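Local coordinates for protein LipS lipolytic enzyme (Unidentified, PDB 4FBL) that probably hydrolyses ester bonds of lipids and related esters, as a thermostable lipolytic enzyme of the alpha/beta hydrolase fold, at residues C[122-127]-C[143-148]; C[107-112]-C[134-139]. All coordinates share one frame; numbering follows the deposited sequence.

How the contacts relate
Followed from the N terminus, the chain reaches helix 101-118, which carries residues 107-112, then runs into strand 121-127 and on through helix 129-140 to strand 147-151. Contact 2 closes a loop from helix 101-118 to helix 129-140, with strand 121-127 inside it. Contact 1 closes a loop from that strand to the next, with helix 129-140 inside it. The segments alternate along the chain, so the two loops cross without nesting. Contact 1 joins neighbouring strands of the central sheet, and contact 2 joins two helices lying over one of its faces. Their centres are about 8 Å apart, and Met-124 of contact 1 packs on Ile-108, Thr-134 and Ala-137 of contact 2.

Contact 1: residues C[122-127]-C[143-148]; sequences LFMTGL and ERFAGI
Backbone polar groups of Leu-122 and Ala-146 hold residues 143-148 against strand 121-127 just ahead of strand 147-151. Ala-146 N donates to Leu-122 O at 2.9 Å, with the donor nitrogen lying nearly in line with the carbonyl bond (C=O...N 171°). At the same residue, a water accepts from Leu-122 N (2.8 Å) and donates to Arg-144 O, extending the link back into the turn. Further along, the bond from Met-124 N to Gly-147 O is weak, and close CA-H...O contacts accompany it, among them Ile-148 CA to Met-124 O at 3.1 Å.

This is parallel pairing, Met-124 lying beside Ile-148, and it joins the two strands of a beta-alpha-beta unit whose connecting helix is 129-140. Strand 121-127 leads into a Gly-X-Ser-X-Gly sequence, consistent with the nucleophile elbow of alpha/beta hydrolases; at its end Leu-127 touches the bound spermidine.

Aromatic contacts lie on both faces of the sheet. On one, the CB of Ala-146 sits over the Phe-123 ring, a CH-pi contact 4.1 Å from the ring centroid and 27° off its normal, while ring atom CD2 approaches Gly-147 CA at 3.5 Å. On the other face the Phe-145 ring extends between Leu-122 and Met-124: its CE1 meets Met-124 CB at 3.6 Å, and its CD1 meets Leu-122 CB at 3.9 Å. The Leu-122 and Phe-145 side chains cross obliquely. With Met-124 CG anti to the backbone N (chi1 178°) and the chain extended beyond it, the sulfur makes an oblique Met-aromatic contact with the Phe-145 ring, which also packs on Met-112 and Ala-137 of helices 101-118 and 129-140.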
loop_
_atom_site.group_PDB
_atom_site.type_symbol
_atom_site.label_atom_id
_atom_site.label_comp_id
_atom_site.label_asym_id
_atom_site.label_seq_id
_atom_site.Cartn_x
_atom_site.Cartn_y
_atom_site.Cartn_z
ATOM N N LEU C 122 19.760 -15.742 -12.114
ATOM C CA LEU C 122 19.721 -14.746 -11.060
ATOM C C LEU C 122 19.029 -15.271 -9.856
ATOM O O LEU C 122 18.051 -15.966 -9.992
ATOM C CB LEU C 122 18.923 -13.545 -11.589
ATOM C CG LEU C 122 19.681 -12.476 -12.409
ATOM C CD1 LEU C 122 20.377 -12.843 -13.734
ATOM C CD2 LEU C 122 18.787 -11.174 -12.544
ATOM N N PHE C 123 19.511 -14.898 -8.660
ATOM C CA PHE C 123 18.736 -15.073 -7.415
ATOM C C PHE C 123 18.551 -13.703 -6.733
ATOM O O PHE C 123 19.320 -12.798 -6.980
ATOM C CB PHE C 123 19.441 -16.018 -6.417
ATOM C CG PHE C 123 19.548 -17.449 -6.908
ATOM C CD1 PHE C 123 20.484 -17.775 -7.919
ATOM C CD2 PHE C 123 18.687 -18.460 -6.418
ATOM C CE1 PHE C 123 20.622 -19.040 -8.404
ATOM C CE2 PHE C 123 18.813 -19.794 -6.944
ATOM C CZ PHE C 123 19.835 -20.033 -7.939
ATOM N N MET C 124 17.613 -13.612 -5.782
ATOM C CA MET C 124 17.511 -12.367 -5.055
ATOM C C MET C 124 17.161 -12.715 -3.625
ATOM O O MET C 124 16.449 -13.677 -3.341
ATOM C CB MET C 124 16.463 -11.417 -5.740
ATOM C CG MET C 124 16.342 -10.077 -4.864
ATOM S SD MET C 124 15.329 -8.929 -5.830
ATOM C CE MET C 124 15.276 -7.573 -4.606
ATOM N N THR C 125 17.714 -11.929 -2.722
ATOM C CA THR C 125 17.485 -12.076 -1.327
ATOM C C THR C 125 17.386 -10.676 -0.777
ATOM O O THR C 125 17.934 -9.739 -1.355
ATOM C CB THR C 125 18.648 -12.899 -0.617
ATOM O OG1 THR C 125 18.357 -13.104 0.806
ATOM C CG2 THR C 125 19.978 -12.192 -0.746
ATOM N N GLY C 126 16.853 -10.534 0.435
ATOM C CA GLY C 126 16.857 -9.168 0.960
ATOM C C GLY C 126 16.239 -9.179 2.319
ATOM O O GLY C 126 15.540 -10.111 2.662
ATOM N N LEU C 127 16.446 -8.101 3.059
ATOM C CA LEU C 127 15.979 -8.049 4.462
ATOM C C LEU C 127 14.849 -6.992 4.595
ATOM O O LEU C 127 15.039 -5.843 4.181
ATOM C CB LEU C 127 17.144 -7.584 5.386
ATOM C CG LEU C 127 16.793 -7.299 6.890
ATOM C CD1 LEU C 127 16.272 -8.560 7.604
ATOM C CD2 LEU C 127 18.008 -6.577 7.652
ATOM N N GLU C 143 9.557 -15.092 -14.583
ATOM C CA GLU C 143 10.412 -16.123 -15.158
ATOM C C GLU C 143 11.849 -15.737 -14.938
ATOM O O GLU C 143 12.743 -16.421 -15.449
ATOM C CB GLU C 143 10.279 -16.160 -16.706
ATOM C CG GLU C 143 8.893 -16.069 -17.205
ATOM C CD GLU C 143 8.302 -17.415 -17.430
ATOM O OE1 GLU C 143 8.314 -18.269 -16.529
ATOM O OE2 GLU C 143 7.817 -17.630 -18.543
ATOM N N ARG C 144 12.113 -14.628 -14.256
ATOM C CA ARG C 144 13.416 -14.118 -14.388
ATOM C C ARG C 144 14.381 -14.755 -13.361
ATOM O O ARG C 144 15.588 -14.887 -13.607
ATOM C CB ARG C 144 13.358 -12.662 -14.185
ATOM C CG ARG C 144 14.658 -12.107 -14.674
ATOM C CD ARG C 144 14.402 -10.645 -14.954
ATOM N NE ARG C 144 13.911 -10.286 -16.290
ATOM C CZ ARG C 144 13.898 -9.025 -16.745
ATOM N NH1 ARG C 144 14.333 -8.003 -15.982
ATOM N NH2 ARG C 144 13.455 -8.789 -17.976
ATOM N N PHE C 145 13.849 -15.126 -12.193
ATOM C CA PHE C 145 14.708 -15.580 -11.087
ATOM C C PHE C 145 14.714 -17.084 -11.000
ATOM O O PHE C 145 13.675 -17.719 -11.147
ATOM C CB PHE C 145 14.251 -14.944 -9.752
ATOM C CG PHE C 145 14.539 -13.459 -9.700
ATOM C CD1 PHE C 145 15.810 -13.009 -9.328
ATOM C CD2 PHE C 145 13.598 -12.544 -10.128
ATOM C CE1 PHE C 145 16.156 -11.616 -9.352
ATOM C CE2 PHE C 145 13.909 -11.150 -10.105
ATOM C CZ PHE C 145 15.176 -10.728 -9.693
ATOM N N ALA C 146 15.868 -17.655 -10.744
ATOM C CA ALA C 146 15.922 -19.133 -10.411
ATOM C C ALA C 146 15.519 -19.427 -8.923
ATOM O O ALA C 146 15.224 -20.565 -8.546
ATOM C CB ALA C 146 17.349 -19.704 -10.692
ATOM N N GLY C 147 15.484 -18.427 -8.078
ATOM C CA GLY C 147 15.168 -18.648 -6.672
ATOM C C GLY C 147 15.210 -17.348 -5.879
ATOM O O GLY C 147 15.879 -16.380 -6.275
ATOM N N ILE C 148 14.473 -17.287 -4.761
ATOM C CA ILE C 148 14.516 -16.091 -3.925
ATOM C C ILE C 148 14.649 -16.538 -2.438
ATOM O O ILE C 148 14.188 -17.628 -2.080
ATOM C CB ILE C 148 13.245 -15.123 -4.076
ATOM C CG1 ILE C 148 11.957 -15.909 -3.867
ATOM C CG2 ILE C 148 13.204 -14.435 -5.479
ATOM C CD1 ILE C 148 10.653 -15.081 -3.433
HETATM O O HOH W 1 17.530 -16.741 -13.566
#

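Contact 2: residues C[107-112]-C[134-139]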
loop_
_atom_site.group_PDB
_atom_site.type_symbol
_atom_site.label_atom_id
_atom_site.label_comp_id
_atom_site.label_asym_id
_atom_site.label_seq_id
_atom_site.Cartn_x
_atom_site.Cartn_y
_atom_site.Cartn_z
ATOM N N ASP C 107 15.664 1.088 -8.462
ATOM C CA ASP C 107 17.002 0.663 -8.065
ATOM C C ASP C 107 17.161 -0.854 -8.254
ATOM O O ASP C 107 18.236 -1.318 -8.683
ATOM C CB ASP C 107 17.351 0.988 -6.618
ATOM C CG ASP C 107 17.422 2.510 -6.342
ATOM O OD1 ASP C 107 17.955 3.255 -7.163
ATOM O OD2 ASP C 107 16.892 2.941 -5.319
ATOM N N ILE C 108 16.133 -1.605 -7.895
ATOM C CA ILE C 108 16.144 -3.081 -8.036
ATOM C C ILE C 108 16.178 -3.485 -9.510
ATOM O O ILE C 108 16.935 -4.354 -9.868
ATOM C CB ILE C 108 14.941 -3.651 -7.419
ATOM C CG1 ILE C 108 14.934 -3.275 -5.916
ATOM C CG2 ILE C 108 14.873 -5.205 -7.628
ATOM C CD1 ILE C 108 16.285 -3.632 -5.026
ATOM N N VAL C 109 15.430 -2.770 -10.372
ATOM C CA VAL C 109 15.467 -2.958 -11.800
ATOM C C VAL C 109 16.878 -2.698 -12.365
ATOM O O VAL C 109 17.367 -3.512 -13.088
ATOM C CB VAL C 109 14.407 -2.071 -12.513
ATOM C CG1 VAL C 109 14.572 -2.234 -14.003
ATOM C CG2 VAL C 109 13.011 -2.641 -12.167
ATOM N N ALA C 110 17.542 -1.597 -12.019
ATOM C CA ALA C 110 18.906 -1.366 -12.515
ATOM C C ALA C 110 19.910 -2.424 -11.992
ATOM O O ALA C 110 20.850 -2.771 -12.711
ATOM C CB ALA C 110 19.429 0.046 -12.091
ATOM N N ALA C 111 19.782 -2.885 -10.758
ATOM C CA ALA C 111 20.697 -3.963 -10.256
ATOM C C ALA C 111 20.436 -5.274 -11.047
ATOM O O ALA C 111 21.361 -6.094 -11.360
ATOM C CB ALA C 111 20.482 -4.197 -8.683
ATOM N N MET C 112 19.166 -5.500 -11.372
ATOM C CA MET C 112 18.780 -6.697 -12.190
ATOM C C MET C 112 19.392 -6.530 -13.557
ATOM O O MET C 112 19.900 -7.481 -14.103
ATOM C CB MET C 112 17.271 -6.793 -12.452
ATOM C CG MET C 112 16.542 -7.403 -11.291
ATOM S SD MET C 112 14.748 -7.396 -11.515
ATOM C CE MET C 112 14.641 -8.422 -13.021
ATOM N N THR C 134 12.201 -8.336 -2.848
ATOM C CA THR C 134 12.585 -9.622 -3.390
ATOM C C THR C 134 11.262 -10.302 -3.881
ATOM O O THR C 134 11.192 -10.803 -5.033
ATOM C CB THR C 134 13.243 -10.462 -2.284
ATOM O OG1 THR C 134 14.488 -9.878 -1.925
ATOM C CG2 THR C 134 13.489 -11.896 -2.697
ATOM N N VAL C 135 10.223 -10.299 -3.025
ATOM C CA VAL C 135 8.900 -10.816 -3.400
ATOM C C VAL C 135 8.343 -10.000 -4.554
ATOM O O VAL C 135 7.827 -10.565 -5.481
ATOM C CB VAL C 135 7.922 -10.840 -2.250
ATOM C CG1 VAL C 135 6.487 -11.260 -2.769
ATOM C CG2 VAL C 135 8.390 -11.846 -1.209
ATOM N N TRP C 136 8.477 -8.687 -4.531
ATOM C CA TRP C 136 7.956 -7.876 -5.619
ATOM C C TRP C 136 8.648 -8.253 -6.914
ATOM O O TRP C 136 7.965 -8.336 -7.975
ATOM C CB TRP C 136 8.158 -6.352 -5.357
ATOM C CG TRP C 136 7.910 -5.545 -6.557
ATOM C CD1 TRP C 136 6.671 -5.068 -7.037
ATOM C CD2 TRP C 136 8.901 -5.054 -7.468
ATOM N NE1 TRP C 136 6.855 -4.377 -8.218
ATOM C CE2 TRP C 136 8.206 -4.329 -8.505
ATOM C CE3 TRP C 136 10.299 -5.144 -7.510
ATOM C CZ2 TRP C 136 8.872 -3.737 -9.611
ATOM C CZ3 TRP C 136 10.967 -4.554 -8.607
ATOM C CH2 TRP C 136 10.240 -3.838 -9.639
ATOM N N ALA C 137 9.985 -8.421 -6.897
ATOM C CA ALA C 137 10.635 -8.636 -8.230
ATOM C C ALA C 137 10.327 -10.057 -8.796
ATOM O O ALA C 137 10.152 -10.188 -10.006
ATOM C CB ALA C 137 12.174 -8.427 -8.143
ATOM N N ALA C 138 10.210 -11.077 -7.947
ATOM C CA ALA C 138 9.871 -12.414 -8.378
ATOM C C ALA C 138 8.402 -12.532 -8.898
ATOM O O ALA C 138 8.115 -13.425 -9.725
ATOM C CB ALA C 138 10.115 -13.454 -7.249
ATOM N N GLY C 139 7.503 -11.646 -8.411
ATOM C CA GLY C 139 6.091 -11.564 -8.876
ATOM C C GLY C 139 5.944 -10.704 -10.135
ATOM O O GLY C 139 5.110 -10.975 -11.046
#
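Met-112 N donates to Ile-108 O at 2.9 Å, a bond of helix 107-112 that keeps these two residues one turn apart on the side facing Ala-137. Between the two segments the contacts are all apolar. Ala-137 CB meets both residues, Ile-108 through CG2 at 4.2 Å and Met-112 through SD at 4.4 Å.

Trp-136 extends across the gap with CG anti to the backbone N (chi1 167°) and presents the rim of its six-membered ring. Val-109 CG2 lies in the plane of the indole at the edge, 3.9 Å from CH2, and Ile-108 CG2 touches the adjacent CZ3 at 4.1 Å. The methyls therefore abut the ring's edge. The segment axes stay 11.3 Å apart and cross at -63°, so the indole does much of the bridging in this small, buried interface.

Trp-136 also packs on Val-209 and Leu-213 of helix 200-213 and on Phe-167 of the second subunit. On the sheet side of the pair lies the alpha/beta hydrolase sheet: Ile-108 and Met-112 rest on Leu-55 of strand 52-57, while Ile-108 and Ala-137 both reach Met-124 of strand 121-127.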